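Long-range contact in obscurin (Homo sapiens, PDB 4C4K), which is a giant modular muscle protein with predicted serine/threonine kinase activity, its first immunoglobulin domain probably serving as a protein-binding module: residues K20-P34 against G57-L69. Sequence-based numbering, arbitrary orientation.
Sequences KDATLSCQIVGNPTP and GDLYRLTILDLAL. With EDO (1,2-ethanediol), chain G; EDO (1,2-ethanediol), chain D; EDO (1,2-ethanediol), chain F.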
loop_
_atom_site.group_PDB
_atom_site.type_symbol
_atom_site.label_atom_id
_atom_site.label_comp_id
_atom_site.label_asym_id
_atom_site.label_seq_id
_atom_site.Cartn_x
_atom_site.Cartn_y
_atom_site.Cartn_z
ATOM N N LYS A 20 13.588 15.770 -13.575
ATOM C CA LYS A 20 12.744 16.873 -13.117
ATOM C C LYS A 20 11.299 16.456 -12.938
ATOM O O LYS A 20 10.480 17.262 -12.471
ATOM C CB LYS A 20 12.817 18.034 -14.138
ATOM C CG LYS A 20 14.193 18.693 -14.234
ATOM C CD LYS A 20 14.210 19.800 -15.273
ATOM C CE LYS A 20 15.590 20.390 -15.456
ATOM N NZ LYS A 20 15.615 21.413 -16.533
ATOM N N ASP A 21 10.960 15.214 -13.346
ATOM C CA ASP A 21 9.578 14.729 -13.297
ATOM C C ASP A 21 9.500 13.296 -12.812
ATOM O O ASP A 21 10.419 12.505 -13.064
ATOM C CB ASP A 21 8.931 14.830 -14.686
ATOM C CG ASP A 21 9.140 16.171 -15.369
ATOM O OD1 ASP A 21 8.405 17.119 -15.048
ATOM O OD2 ASP A 21 10.140 16.314 -16.096
ATOM N N ALA A 22 8.377 12.947 -12.150
ATOM C CA ALA A 22 8.165 11.603 -11.667
ATOM C C ALA A 22 6.781 11.127 -12.081
ATOM O O ALA A 22 5.888 11.930 -12.268
ATOM C CB ALA A 22 8.302 11.558 -10.145
ATOM N N THR A 23 6.608 9.818 -12.206
ATOM C CA THR A 23 5.309 9.220 -12.470
ATOM C C THR A 23 5.155 8.038 -11.561
ATOM O O THR A 23 6.100 7.275 -11.345
ATOM C CB THR A 23 4.986 9.022 -13.969
ATOM O OG1 THR A 23 3.610 8.702 -14.091
ATOM C CG2 THR A 23 5.806 7.941 -14.614
ATOM N N LEU A 24 3.973 7.949 -10.964
ATOM C CA LEU A 24 3.557 6.942 -10.003
ATOM C C LEU A 24 2.372 6.231 -10.622
ATOM O O LEU A 24 1.444 6.882 -11.101
ATOM C CB LEU A 24 3.141 7.646 -8.681
ATOM C CG LEU A 24 4.272 8.022 -7.652
ATOM C CD1 LEU A 24 5.362 8.917 -8.241
ATOM C CD2 LEU A 24 3.695 8.693 -6.440
ATOM N N SER A 25 2.414 4.901 -10.664
ATOM C CA SER A 25 1.317 4.135 -11.254
ATOM C C SER A 25 1.081 2.805 -10.568
ATOM O O SER A 25 1.978 2.256 -9.911
ATOM C CB SER A 25 1.564 3.896 -12.746
ATOM O OG SER A 25 2.655 3.010 -12.900
ATOM N N CYS A 26 -0.139 2.292 -10.735
ATOM C CA CYS A 26 -0.547 0.969 -10.273
ATOM C C CYS A 26 -1.773 0.467 -11.003
ATOM O O CYS A 26 -2.525 1.240 -11.587
ATOM C CB CYS A 26 -0.737 0.924 -8.766
ATOM S SG CYS A 26 -1.831 2.202 -8.148
ATOM N N GLN A 27 -1.963 -0.838 -10.960
ATOM C CA GLN A 27 -3.053 -1.526 -11.601
ATOM C C GLN A 27 -3.997 -1.993 -10.520
ATOM O O GLN A 27 -3.582 -2.698 -9.592
ATOM C CB GLN A 27 -2.508 -2.701 -12.405
ATOM C CG GLN A 27 -3.548 -3.263 -13.354
ATOM C CD GLN A 27 -2.963 -4.223 -14.344
ATOM O OE1 GLN A 27 -1.864 -4.756 -14.167
ATOM N NE2 GLN A 27 -3.697 -4.455 -15.411
ATOM N N ILE A 28 -5.254 -1.534 -10.600
ATOM C CA ILE A 28 -6.278 -1.802 -9.580
ATOM C C ILE A 28 -7.566 -2.324 -10.236
ATOM O O ILE A 28 -8.034 -1.725 -11.196
ATOM C CB ILE A 28 -6.583 -0.497 -8.765
ATOM C CG1 ILE A 28 -5.322 0.126 -8.109
ATOM C CG2 ILE A 28 -7.679 -0.744 -7.729
ATOM C CD1 ILE A 28 -5.432 1.620 -7.770
ATOM N N VAL A 29 -8.193 -3.358 -9.641
ATOM C CA VAL A 29 -9.468 -3.918 -10.117
ATOM C C VAL A 29 -10.447 -4.000 -8.947
ATOM O O VAL A 29 -10.016 -4.052 -7.796
ATOM C CB VAL A 29 -9.330 -5.294 -10.848
ATOM C CG1 VAL A 29 -8.636 -5.151 -12.211
ATOM C CG2 VAL A 29 -8.649 -6.350 -9.968
ATOM N N GLY A 30 -11.735 -4.012 -9.262
ATOM C CA GLY A 30 -12.809 -4.101 -8.290
ATOM C C GLY A 30 -14.145 -4.047 -8.981
ATOM O O GLY A 30 -14.232 -3.564 -10.111
ATOM N N ASN A 31 -15.185 -4.577 -8.327
ATOM C CA ASN A 31 -16.524 -4.574 -8.905
ATOM C C ASN A 31 -17.542 -4.130 -7.842
ATOM O O ASN A 31 -17.730 -4.860 -6.865
ATOM C CB ASN A 31 -16.850 -5.940 -9.536
ATOM C CG ASN A 31 -18.157 -5.994 -10.289
ATOM O OD1 ASN A 31 -18.705 -4.981 -10.737
ATOM N ND2 ASN A 31 -18.674 -7.200 -10.462
ATOM N N PRO A 32 -18.130 -2.907 -7.926
ATOM C CA PRO A 32 -18.018 -1.873 -8.994
ATOM C C PRO A 32 -16.618 -1.256 -9.130
ATOM O O PRO A 32 -15.787 -1.402 -8.230
ATOM C CB PRO A 32 -19.027 -0.799 -8.545
ATOM C CG PRO A 32 -19.981 -1.523 -7.642
ATOM C CD PRO A 32 -19.091 -2.475 -6.894
ATOM N N THR A 33 -16.347 -0.603 -10.273
ATOM C CA THR A 33 -15.058 0.045 -10.543
ATOM C C THR A 33 -14.727 1.028 -9.414
ATOM O O THR A 33 -15.567 1.869 -9.072
ATOM C CB THR A 33 -15.033 0.697 -11.936
ATOM O OG1 THR A 33 -15.270 -0.320 -12.904
ATOM C CG2 THR A 33 -13.705 1.345 -12.232
ATOM N N PRO A 34 -13.551 0.874 -8.757
ATOM C CA PRO A 34 -13.281 1.705 -7.575
ATOM C C PRO A 34 -12.901 3.135 -7.892
ATOM O O PRO A 34 -12.313 3.393 -8.934
ATOM C CB PRO A 34 -12.102 0.990 -6.889
ATOM C CG PRO A 34 -11.412 0.242 -7.994
ATOM C CD PRO A 34 -12.495 -0.145 -8.972
ATOM N N GLY A 57 -8.240 2.292 -18.235
ATOM C CA GLY A 57 -8.767 0.993 -17.835
ATOM C C GLY A 57 -8.525 0.805 -16.353
ATOM O O GLY A 57 -8.886 1.681 -15.553
ATOM N N ASP A 58 -7.813 -0.279 -15.993
ATOM C CA ASP A 58 -7.439 -0.592 -14.601
ATOM C C ASP A 58 -6.077 0.043 -14.173
ATOM O O ASP A 58 -5.567 -0.281 -13.103
ATOM C CB ASP A 58 -7.400 -2.126 -14.395
ATOM C CG ASP A 58 -6.488 -2.894 -15.352
ATOM O OD1 ASP A 58 -5.569 -2.269 -15.937
ATOM O OD2 ASP A 58 -6.652 -4.129 -15.467
ATOM N N LEU A 59 -5.459 0.878 -15.023
ATOM C CA LEU A 59 -4.166 1.476 -14.681
ATOM C C LEU A 59 -4.411 2.941 -14.316
ATOM O O LEU A 59 -5.112 3.657 -15.036
ATOM C CB LEU A 59 -3.126 1.263 -15.823
ATOM C CG LEU A 59 -1.653 1.802 -15.663
ATOM C CD1 LEU A 59 -0.897 1.109 -14.521
ATOM C CD2 LEU A 59 -0.842 1.583 -16.945
ATOM N N TYR A 60 -3.926 3.337 -13.132
ATOM C CA TYR A 60 -4.102 4.670 -12.524
ATOM C C TYR A 60 -2.756 5.335 -12.323
ATOM O O TYR A 60 -1.819 4.709 -11.835
ATOM C CB TYR A 60 -4.851 4.557 -11.190
ATOM C CG TYR A 60 -6.226 3.952 -11.350
ATOM C CD1 TYR A 60 -6.394 2.573 -11.456
ATOM C CD2 TYR A 60 -7.361 4.752 -11.393
ATOM C CE1 TYR A 60 -7.660 2.005 -11.581
ATOM C CE2 TYR A 60 -8.636 4.195 -11.524
ATOM C CZ TYR A 60 -8.776 2.821 -11.638
ATOM O OH TYR A 60 -10.018 2.252 -11.768
ATOM N N ARG A 61 -2.680 6.615 -12.663
ATOM C CA ARG A 61 -1.434 7.358 -12.652
ATOM C C ARG A 61 -1.523 8.703 -11.925
ATOM O O ARG A 61 -2.528 9.421 -12.003
ATOM C CB ARG A 61 -0.998 7.575 -14.120
ATOM C CG ARG A 61 0.389 8.196 -14.348
ATOM C CD ARG A 61 0.811 8.154 -15.827
ATOM N NE ARG A 61 0.710 6.777 -16.334
ATOM C CZ ARG A 61 1.588 5.807 -16.088
ATOM N NH1 ARG A 61 2.718 6.070 -15.437
ATOM N NH2 ARG A 61 1.372 4.580 -16.541
ATOM N N LEU A 62 -0.423 9.032 -11.238
ATOM C CA LEU A 62 -0.105 10.319 -10.653
ATOM C C LEU A 62 1.244 10.750 -11.223
ATOM O O LEU A 62 2.261 10.134 -10.910
ATOM C CB LEU A 62 -0.051 10.291 -9.114
ATOM C CG LEU A 62 0.443 11.619 -8.446
ATOM C CD1 LEU A 62 -0.395 12.848 -8.922
ATOM C CD2 LEU A 62 0.437 11.498 -6.937
ATOM N N THR A 63 1.258 11.809 -12.059
ATOM C CA THR A 63 2.515 12.330 -12.599
ATOM C C THR A 63 2.812 13.630 -11.884
ATOM O O THR A 63 1.927 14.459 -11.748
ATOM C CB THR A 63 2.433 12.539 -14.128
ATOM O OG1 THR A 63 2.210 11.270 -14.735
ATOM C CG2 THR A 63 3.709 13.157 -14.703
ATOM N N ILE A 64 4.049 13.813 -11.442
ATOM C CA ILE A 64 4.466 15.050 -10.752
ATOM C C ILE A 64 5.464 15.745 -11.633
ATOM O O ILE A 64 6.502 15.160 -11.941
ATOM C CB ILE A 64 5.021 14.760 -9.316
ATOM C CG1 ILE A 64 4.008 13.893 -8.531
ATOM C CG2 ILE A 64 5.324 16.077 -8.570
ATOM C CD1 ILE A 64 4.541 13.236 -7.199
ATOM N N LEU A 65 5.170 17.004 -12.017
ATOM C CA LEU A 65 6.024 17.765 -12.891
ATOM C C LEU A 65 6.839 18.768 -12.112
ATOM O O LEU A 65 6.390 19.253 -11.071
ATOM C CB LEU A 65 5.192 18.483 -13.956
ATOM C CG LEU A 65 4.293 17.603 -14.872
ATOM C CD1 LEU A 65 3.592 18.484 -15.912
ATOM C CD2 LEU A 65 5.129 16.548 -15.628
ATOM N N ASP A 66 8.032 19.086 -12.614
ATOM C CA ASP A 66 8.910 20.093 -12.020
ATOM C C ASP A 66 9.151 19.844 -10.530
ATOM O O ASP A 66 8.887 20.712 -9.705
ATOM C CB ASP A 66 8.355 21.509 -12.286
ATOM C CG ASP A 66 9.430 22.571 -12.323
ATOM O OD1 ASP A 66 10.629 22.201 -12.443
ATOM O OD2 ASP A 66 9.078 23.777 -12.259
ATOM N N LEU A 67 9.599 18.632 -10.198
ATOM C CA LEU A 67 9.860 18.168 -8.827
ATOM C C LEU A 67 10.559 19.179 -7.944
ATOM O O LEU A 67 11.530 19.799 -8.359
ATOM C CB LEU A 67 10.714 16.890 -8.846
ATOM C CG LEU A 67 10.084 15.640 -9.438
ATOM C CD1 LEU A 67 11.141 14.596 -9.672
ATOM C CD2 LEU A 67 8.956 15.114 -8.541
ATOM N N ALA A 68 10.092 19.288 -6.704
ATOM C CA ALA A 68 10.682 20.141 -5.677
ATOM C C ALA A 68 11.047 19.212 -4.532
ATOM O O ALA A 68 10.476 18.121 -4.416
ATOM C CB ALA A 68 9.665 21.172 -5.210
ATOM N N LEU A 69 12.006 19.611 -3.703
ATOM C CA LEU A 69 12.421 18.805 -2.555
ATOM C C LEU A 69 11.237 18.412 -1.650
ATOM O O LEU A 69 11.178 17.270 -1.211
ATOM C CB LEU A 69 13.526 19.510 -1.764
ATOM C CG LEU A 69 14.877 19.677 -2.468
ATOM C CD1 LEU A 69 15.791 20.604 -1.670
ATOM C CD2 LEU A 69 15.569 18.331 -2.687
HETATM C C1 EDO G . -2.975 6.390 -17.384
HETATM O O1 EDO G . -1.934 7.329 -17.531
HETATM C C2 EDO G . -2.317 5.112 -16.902
HETATM O O2 EDO G . -1.284 4.742 -17.824
HETATM C C1 EDO D . 13.917 14.031 -17.067
HETATM O O1 EDO D . 13.612 15.242 -17.743
HETATM C C2 EDO D . 12.626 13.209 -16.914
HETATM O O2 EDO D . 11.771 13.947 -16.080
HETATM C C1 EDO F . -6.785 8.743 -11.353
HETATM O O1 EDO F . -8.147 8.688 -10.976
HETATM C C2 EDO F . -5.937 8.328 -10.138
HETATM O O2 EDO F . -4.578 8.346 -10.527
HETATM O O HOH W 1 -10.132 -0.446 -12.123
HETATM O O HOH W 2 -12.275 4.750 -11.140
#
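A22, L24 and C26 pair with I64, L62 and Y60 through two backbone hydrogen bonds each, the ladder of two antiparallel strands, 22-31 and 59-64, whose axes approach to 4.6 Å at 167°. One further rung, I28 N to D58 O (2.8 Å), closes one end; L67 N to K20 O closes the other, where D66 N also reaches D21 OD1 from above the carboxylate plane. Polar side chains gather on the face bearing T23, S25, Q27, L59, R61 and T63. OG1 of T23 lies trans to its own backbone N (chi1 -168°), which brings it to OG1 of T63 at 3.0 Å and lets it accept a nearly straight bond from R61 NH1 (3.1 Å) within the guanidinium plane. S25 CB sits over one face of that guanidinium, while an ethanediol takes up NE and NH2. Replacing R61 with an alanine would probably cost T23 OG1 its charged donor and uncover S25 CB. Further along, Q27 NE2 lies between OD1 and OD2 of D58 and makes a weak bond to each, amide and carboxylate turned 78° apart. These are the central strands B and E of the four-stranded sheet in an I-set immunoglobulin sandwich; strand 3-14 flanks one, strand 51-56 the other. Apolar packing occupies the opposite face, turned to the second sheet: L24 CB meets L62 CB at 4.2 Å, both leucines touching W38, and C26 touches C77. The side chains of Y60 and I28 cross at about a right angle, Y60 CE1 lying 3.9 Å from I28 CB. A water lying 2.7 Å from Y60 OH donates to I28 O, and T33 CG2 touches that hydroxyl. Just after strand 59-64, L67 CD2 rests on A22 CB at 4.0 Å.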